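Local coordinates for transcriptional regulator (GntR family) (Enterococcus faecalis, PDB 3DDV), which probably binds a small-molecule effector through its UTRA domain and so adjusts its own binding to DNA, at residues Ser7-Pro18 with Glu31-Phe42. Residues are numbered along the deposited sequence; the frame is centred on the assembly and turned at random.
Sequences SSRTVSYFVAKP and EDSILRMERIRF
Glu38 O takes two backbone N-H groups, both weakly: Val11 N at 3.0 Å on a bent path (121° at the hydrogen) and Ser12 N at 3.4 Å on a straighter one. This classic beta bulge shifts the antiparallel pairing of Ser7-Pro18 with Glu31-Phe42 by one residue. Regular backbone pairs flank it, Arg9 with Ile40 on one side, Phe14 with Arg36 and Ala16 with Ile34 on the other. Beside it, Ser12 OG, placed between its own backbone N and carbonyl carbon (chi1 65°), gives a weak hydrogen bond to Glu38 OE1, while Val11 CG2 leans on Ile40 CG1 at 3.7 Å.

On the face shared by Tyr13, Leu35 and Met37, Leu35 CD1 sits over one face of the tyrosine ring in a CH-pi contact, 4.2 Å from the centroid, and Met37 SD comes to the ring edge in a Met-aromatic contact. Helix 65-70 packs on Tyr13 and Met37. Arg39 NH1 hydrogen-bonds Thr69 O of that helix, and its NE forms a salt bridge with Glu51 OE2 of strand 46-56.

At the far end, Lys17 NZ forms a salt bridge with Glu31 OE1 at 2.8 Å, on the syn side of the carboxylate and 21° out of its plane. Backbone bonds thus hold outer strand 8-16 to the UTRA sheet, with a mostly apolar patch within a mixed face turned to the helix and an exposed ion pair at one end.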
ATOM      1  N   SER B   7      -1.715  35.408  16.460  1.00 66.80           N
ATOM      2  CA  SER B   7      -1.419  35.373  17.927  1.00 66.93           C
ATOM      3  C   SER B   7      -1.242  33.954  18.434  1.00 67.22           C
ATOM      4  O   SER B   7      -1.757  32.979  17.856  1.00 67.58           O
ATOM      5  CB  SER B   7      -2.524  36.046  18.767  1.00 67.14           C
ATOM      6  OG  SER B   7      -1.975  36.633  19.952  1.00 67.50           O
ATOM      7  N   SER B   8      -0.536  33.860  19.560  1.00 67.10           N
ATOM      8  CA  SER B   8      -0.247  32.599  20.228  1.00 66.00           C
ATOM      9  C   SER B   8      -0.291  32.831  21.724  1.00 65.24           C
ATOM     10  O   SER B   8       0.020  33.901  22.185  1.00 65.20           O
ATOM     11  CB  SER B   8       1.143  32.091  19.803  1.00 66.59           C
ATOM     12  OG  SER B   8       1.708  31.143  20.719  1.00 67.49           O
ATOM     13  N   ARG B   9      -0.639  31.804  22.480  1.00 64.59           N
ATOM     14  CA  ARG B   9      -0.812  31.909  23.925  1.00 63.46           C
ATOM     15  C   ARG B   9      -0.090  30.746  24.644  1.00 61.94           C
ATOM     16  O   ARG B   9      -0.432  29.569  24.448  1.00 62.08           O
ATOM     17  CB  ARG B   9      -2.324  31.883  24.212  1.00 63.59           C
ATOM     18  CG  ARG B   9      -2.734  32.054  25.670  1.00 64.77           C
ATOM     19  CD  ARG B   9      -4.054  31.347  25.999  1.00 66.10           C
ATOM     20  NE  ARG B   9      -3.960  30.747  27.335  1.00 69.18           N
ATOM     21  CZ  ARG B   9      -4.742  29.780  27.817  1.00 70.75           C
ATOM     22  NH1 ARG B   9      -5.727  29.257  27.093  1.00 72.26           N
ATOM     23  NH2 ARG B   9      -4.537  29.323  29.050  1.00 71.12           N
ATOM     24  N   THR B  10       0.899  31.056  25.475  1.00 60.07           N
ATOM     25  CA  THR B  10       1.524  30.021  26.295  1.00 58.73           C
ATOM     26  C   THR B  10       0.632  29.621  27.453  1.00 57.08           C
ATOM     27  O   THR B  10       0.501  30.342  28.387  1.00 57.73           O
ATOM     28  CB  THR B  10       2.858  30.462  26.877  1.00 58.55           C
ATOM     29  OG1 THR B  10       3.651  31.067  25.866  1.00 58.12           O
ATOM     30  CG2 THR B  10       3.602  29.285  27.377  1.00 59.32           C
ATOM     31  N   VAL B  11       0.035  28.453  27.373  1.00 55.72           N
ATOM     32  CA  VAL B  11      -0.742  27.853  28.452  1.00 54.80           C
ATOM     33  C   VAL B  11       0.069  27.340  29.668  1.00 54.04           C
ATOM     34  O   VAL B  11      -0.421  27.349  30.787  1.00 54.13           O
ATOM     35  CB  VAL B  11      -1.491  26.651  27.877  1.00 54.58           C
ATOM     36  CG1 VAL B  11      -2.050  25.721  28.989  1.00 53.03           C
ATOM     37  CG2 VAL B  11      -2.548  27.145  26.923  1.00 55.59           C
ATOM     38  N   SER B  12       1.260  26.792  29.450  1.00 52.92           N
ATOM     39  CA  SER B  12       2.148  26.489  30.568  1.00 51.89           C
ATOM     40  C   SER B  12       3.616  26.449  30.153  1.00 49.85           C
ATOM     41  O   SER B  12       3.944  26.390  28.976  1.00 48.66           O
ATOM     42  CB  SER B  12       1.761  25.190  31.249  1.00 51.67           C
ATOM     43  OG  SER B  12       1.949  24.150  30.356  1.00 52.50           O
ATOM     44  N   TYR B  13       4.493  26.482  31.145  1.00 47.92           N
ATOM     45  CA  TYR B  13       5.887  26.689  30.875  1.00 47.09           C
ATOM     46  C   TYR B  13       6.668  26.421  32.150  1.00 46.32           C
ATOM     47  O   TYR B  13       6.592  27.167  33.095  1.00 46.29           O
ATOM     48  CB  TYR B  13       6.086  28.132  30.408  1.00 47.17           C
ATOM     49  CG  TYR B  13       7.448  28.460  29.881  1.00 46.90           C
ATOM     50  CD1 TYR B  13       7.756  28.280  28.555  1.00 46.52           C
ATOM     51  CD2 TYR B  13       8.413  28.966  30.695  1.00 46.54           C
ATOM     52  CE1 TYR B  13       9.004  28.591  28.056  1.00 46.47           C
ATOM     53  CE2 TYR B  13       9.665  29.299  30.207  1.00 48.07           C
ATOM     54  CZ  TYR B  13       9.952  29.101  28.882  1.00 47.95           C
ATOM     55  OH  TYR B  13      11.191  29.434  28.394  1.00 48.26           O
ATOM     56  N   PHE B  14       7.407  25.327  32.172  1.00 45.80           N
ATOM     57  CA  PHE B  14       8.162  24.944  33.340  1.00 45.02           C
ATOM     58  C   PHE B  14       9.134  23.807  33.080  1.00 44.29           C
ATOM     59  O   PHE B  14       8.995  23.033  32.117  1.00 44.89           O
ATOM     60  CB  PHE B  14       7.221  24.554  34.466  1.00 44.87           C
ATOM     61  CG  PHE B  14       6.360  23.373  34.167  1.00 44.59           C
ATOM     62  CD1 PHE B  14       5.023  23.534  33.912  1.00 44.02           C
ATOM     63  CD2 PHE B  14       6.880  22.081  34.201  1.00 45.21           C
ATOM     64  CE1 PHE B  14       4.219  22.443  33.663  1.00 45.96           C
ATOM     65  CE2 PHE B  14       6.077  20.978  33.953  1.00 44.54           C
ATOM     66  CZ  PHE B  14       4.746  21.154  33.699  1.00 44.63           C
ATOM     67  N   VAL B  15      10.076  23.687  33.993  1.00 43.49           N
ATOM     68  CA  VAL B  15      11.120  22.708  33.911  1.00 43.41           C
ATOM     69  C   VAL B  15      10.721  21.435  34.647  1.00 43.85           C
ATOM     70  O   VAL B  15      10.152  21.463  35.729  1.00 44.16           O
ATOM     71  CB  VAL B  15      12.383  23.304  34.513  1.00 43.05           C
ATOM     72  CG1 VAL B  15      13.459  22.306  34.615  1.00 42.02           C
ATOM     73  CG2 VAL B  15      12.823  24.470  33.677  1.00 42.40           C
ATOM     74  N   ALA B  16      11.024  20.299  34.055  1.00 44.56           N
ATOM     75  CA  ALA B  16      10.633  19.016  34.618  1.00 44.69           C
ATOM     76  C   ALA B  16      11.707  18.017  34.315  1.00 45.56           C
ATOM     77  O   ALA B  16      12.543  18.238  33.447  1.00 46.06           O
ATOM     78  CB  ALA B  16       9.350  18.554  34.024  1.00 43.79           C
ATOM     79  N   LYS B  17      11.716  16.930  35.061  1.00 46.31           N
ATOM     80  CA  LYS B  17      12.589  15.841  34.713  1.00 47.32           C
ATOM     81  C   LYS B  17      11.780  15.086  33.672  1.00 47.08           C
ATOM     82  O   LYS B  17      10.570  15.098  33.695  1.00 47.55           O
ATOM     83  CB  LYS B  17      13.028  15.045  35.969  1.00 47.08           C
ATOM     84  CG  LYS B  17      13.641  16.005  37.014  1.00 49.26           C
ATOM     85  CD  LYS B  17      14.852  15.526  37.759  1.00 49.63           C
ATOM     86  CE  LYS B  17      14.451  14.409  38.813  1.00 54.44           C
ATOM     87  NZ  LYS B  17      15.216  14.399  40.145  1.00 50.61           N
ATOM     88  N   PRO B  18      12.438  14.488  32.709  1.00 47.03           N
ATOM     89  CA  PRO B  18      11.691  14.007  31.580  1.00 47.50           C
ATOM     90  C   PRO B  18      10.906  12.750  31.874  1.00 47.37           C
ATOM     91  O   PRO B  18      11.333  11.951  32.678  1.00 47.23           O
ATOM     92  CB  PRO B  18      12.796  13.686  30.564  1.00 47.75           C
ATOM     93  CG  PRO B  18      13.973  13.329  31.428  1.00 47.83           C
ATOM     94  CD  PRO B  18      13.875  14.212  32.607  1.00 47.03           C
ATOM     95  N   GLU B  31      16.588  12.577  35.165  1.00 51.87           N
ATOM     96  CA  GLU B  31      17.484  13.569  35.789  1.00 51.91           C
ATOM     97  C   GLU B  31      18.085  14.614  34.870  1.00 50.56           C
ATOM     98  O   GLU B  31      18.562  15.601  35.378  1.00 49.87           O
ATOM     99  CB  GLU B  31      18.644  12.918  36.604  1.00 52.64           C
ATOM    100  CG  GLU B  31      18.234  11.771  37.565  1.00 54.99           C
ATOM    101  CD  GLU B  31      17.195  12.232  38.578  1.00 58.60           C
ATOM    102  OE1 GLU B  31      17.552  13.162  39.340  1.00 61.18           O
ATOM    103  OE2 GLU B  31      16.034  11.709  38.574  1.00 58.99           O
ATOM    104  N   ASP B  32      18.090  14.426  33.553  1.00 50.08           N
ATOM    105  CA  ASP B  32      18.338  15.582  32.663  1.00 49.96           C
ATOM    106  C   ASP B  32      17.053  16.403  32.525  1.00 49.17           C
ATOM    107  O   ASP B  32      16.096  15.972  31.908  1.00 49.32           O
ATOM    108  CB  ASP B  32      18.812  15.195  31.258  1.00 50.42           C
ATOM    109  CG  ASP B  32      20.096  14.386  31.258  1.00 52.23           C
ATOM    110  OD1 ASP B  32      20.946  14.600  32.149  1.00 49.25           O
ATOM    111  OD2 ASP B  32      20.251  13.537  30.330  1.00 56.11           O
ATOM    112  N   SER B  33      17.039  17.599  33.079  1.00 48.16           N
ATOM    113  CA  SER B  33      15.883  18.454  32.947  1.00 47.49           C
ATOM    114  C   SER B  33      15.596  18.797  31.514  1.00 46.69           C
ATOM    115  O   SER B  33      16.506  18.920  30.692  1.00 46.07           O
ATOM    116  CB  SER B  33      16.128  19.739  33.695  1.00 47.56           C
ATOM    117  OG  SER B  33      16.308  19.422  35.053  1.00 49.46           O
ATOM    118  N   ILE B  34      14.309  18.989  31.254  1.00 46.52           N
ATOM    119  CA  ILE B  34      13.780  19.484  29.996  1.00 45.49           C
ATOM    120  C   ILE B  34      12.909  20.699  30.324  1.00 45.62           C
ATOM    121  O   ILE B  34      12.457  20.872  31.448  1.00 45.44           O
ATOM    122  CB  ILE B  34      12.910  18.441  29.321  1.00 45.17           C
ATOM    123  CG1 ILE B  34      11.734  18.054  30.248  1.00 45.25           C
ATOM    124  CG2 ILE B  34      13.749  17.219  28.945  1.00 42.34           C
ATOM    125  CD1 ILE B  34      10.349  17.872  29.579  1.00 44.50           C
ATOM    126  N   LEU B  35      12.720  21.563  29.341  1.00 46.28           N
ATOM    127  CA  LEU B  35      11.777  22.661  29.424  1.00 46.29           C
ATOM    128  C   LEU B  35      10.529  22.171  28.747  1.00 46.83           C
ATOM    129  O   LEU B  35      10.585  21.661  27.647  1.00 46.30           O
ATOM    130  CB  LEU B  35      12.298  23.883  28.680  1.00 46.24           C
ATOM    131  CG  LEU B  35      11.374  25.095  28.750  1.00 46.30           C
ATOM    132  CD1 LEU B  35      11.252  25.547  30.235  1.00 43.82           C
ATOM    133  CD2 LEU B  35      11.873  26.234  27.859  1.00 45.71           C
ATOM    134  N   ARG B  36       9.398  22.299  29.402  1.00 47.99           N
ATOM    135  CA  ARG B  36       8.197  21.786  28.823  1.00 49.43           C
ATOM    136  C   ARG B  36       7.269  22.916  28.703  1.00 49.82           C
ATOM    137  O   ARG B  36       7.045  23.631  29.680  1.00 50.82           O
ATOM    138  CB  ARG B  36       7.581  20.790  29.746  1.00 50.62           C
ATOM    139  CG  ARG B  36       6.663  19.870  29.017  1.00 53.89           C
ATOM    140  CD  ARG B  36       5.357  19.684  29.715  1.00 59.18           C
ATOM    141  NE  ARG B  36       4.849  18.413  29.310  1.00 60.92           N
ATOM    142  CZ  ARG B  36       5.312  17.253  29.762  1.00 66.27           C
ATOM    143  NH1 ARG B  36       6.290  17.203  30.715  1.00 67.71           N
ATOM    144  NH2 ARG B  36       4.768  16.120  29.271  1.00 67.71           N
ATOM    145  N   MET B  37       6.770  23.127  27.504  1.00 50.15           N
ATOM    146  CA  MET B  37       5.891  24.263  27.232  1.00 50.53           C
ATOM    147  C   MET B  37       4.727  23.860  26.350  1.00 50.57           C
ATOM    148  O   MET B  37       4.837  22.971  25.490  1.00 49.67           O
ATOM    149  CB  MET B  37       6.657  25.454  26.673  1.00 50.08           C
ATOM    150  CG  MET B  37       7.184  25.383  25.261  1.00 51.20           C
ATOM    151  SD  MET B  37       7.642  27.043  24.664  1.00 51.62           S
ATOM    152  CE  MET B  37       6.033  27.730  24.236  1.00 49.85           C
ATOM    153  N   GLU B  38       3.581  24.444  26.666  1.00 51.66           N
ATOM    154  CA  GLU B  38       2.312  24.132  26.024  1.00 52.46           C
ATOM    155  C   GLU B  38       1.783  25.415  25.475  1.00 53.53           C
ATOM    156  O   GLU B  38       1.870  26.441  26.151  1.00 53.65           O
ATOM    157  CB  GLU B  38       1.314  23.645  27.040  1.00 52.43           C
ATOM    158  CG  GLU B  38       1.552  22.243  27.428  1.00 54.18           C
ATOM    159  CD  GLU B  38       0.694  21.777  28.558  1.00 54.07           C
ATOM    160  OE1 GLU B  38      -0.196  22.520  29.035  1.00 55.92           O
ATOM    161  OE2 GLU B  38       0.947  20.648  28.972  1.00 57.93           O
ATOM    162  N   ARG B  39       1.178  25.359  24.303  1.00 54.36           N
ATOM    163  CA  ARG B  39       0.907  26.569  23.567  1.00 56.22           C
ATOM    164  C   ARG B  39      -0.284  26.378  22.618  1.00 55.31           C
ATOM    165  O   ARG B  39      -0.388  25.353  21.977  1.00 54.64           O
ATOM    166  CB  ARG B  39       2.189  26.867  22.807  1.00 56.60           C
ATOM    167  CG  ARG B  39       2.230  28.115  22.016  1.00 59.42           C
ATOM    168  CD  ARG B  39       2.785  27.866  20.573  1.00 61.15           C
ATOM    169  NE  ARG B  39       4.225  27.560  20.538  1.00 64.98           N
ATOM    170  CZ  ARG B  39       5.203  28.473  20.611  1.00 66.66           C
ATOM    171  NH1 ARG B  39       4.936  29.776  20.736  1.00 63.65           N
ATOM    172  NH2 ARG B  39       6.470  28.061  20.567  1.00 68.83           N
ATOM    173  N   ILE B  40      -1.199  27.346  22.592  1.00 55.53           N
ATOM    174  CA  ILE B  40      -2.291  27.428  21.589  1.00 55.67           C
ATOM    175  C   ILE B  40      -1.980  28.543  20.571  1.00 55.60           C
ATOM    176  O   ILE B  40      -1.560  29.614  20.951  1.00 54.08           O
ATOM    177  CB  ILE B  40      -3.656  27.722  22.261  1.00 55.53           C
ATOM    178  CG1 ILE B  40      -3.870  26.793  23.460  1.00 54.13           C
ATOM    179  CG2 ILE B  40      -4.762  27.547  21.275  1.00 55.36           C
ATOM    180  CD1 ILE B  40      -5.132  27.014  24.205  1.00 53.68           C
ATOM    181  N   ARG B  41      -2.162  28.260  19.286  1.00 57.05           N
ATOM    182  CA  ARG B  41      -2.062  29.267  18.202  1.00 58.60           C
ATOM    183  C   ARG B  41      -3.417  29.463  17.550  1.00 58.53           C
ATOM    184  O   ARG B  41      -4.226  28.537  17.445  1.00 57.81           O
ATOM    185  CB  ARG B  41      -1.043  28.866  17.125  1.00 58.57           C
ATOM    186  CG  ARG B  41       0.330  28.513  17.735  1.00 61.65           C
ATOM    187  CD  ARG B  41       1.460  28.191  16.705  1.00 62.04           C
ATOM    188  NE  ARG B  41       2.112  29.443  16.306  1.00 66.00           N
ATOM    189  CZ  ARG B  41       3.262  29.943  16.785  1.00 65.44           C
ATOM    190  NH1 ARG B  41       4.028  29.286  17.670  1.00 64.96           N
ATOM    191  NH2 ARG B  41       3.658  31.127  16.340  1.00 64.12           N
ATOM    192  N   PHE B  42      -3.625  30.695  17.106  1.00 59.74           N
ATOM    193  CA  PHE B  42      -4.910  31.193  16.598  1.00 60.45           C
ATOM    194  C   PHE B  42      -4.703  31.726  15.199  1.00 60.81           C
ATOM    195  O   PHE B  42      -3.654  32.252  14.917  1.00 61.17           O
ATOM    196  CB  PHE B  42      -5.403  32.356  17.493  1.00 60.37           C
ATOM    197  CG  PHE B  42      -5.608  31.966  18.938  1.00 60.19           C
ATOM    198  CD1 PHE B  42      -6.831  31.468  19.372  1.00 59.24           C
ATOM    199  CD2 PHE B  42      -4.568  32.057  19.847  1.00 59.82           C
ATOM    200  CE1 PHE B  42      -7.023  31.088  20.687  1.00 59.71           C
ATOM    201  CE2 PHE B  42      -4.751  31.680  21.166  1.00 60.33           C
ATOM    202  CZ  PHE B  42      -5.986  31.187  21.586  1.00 60.00           C
TER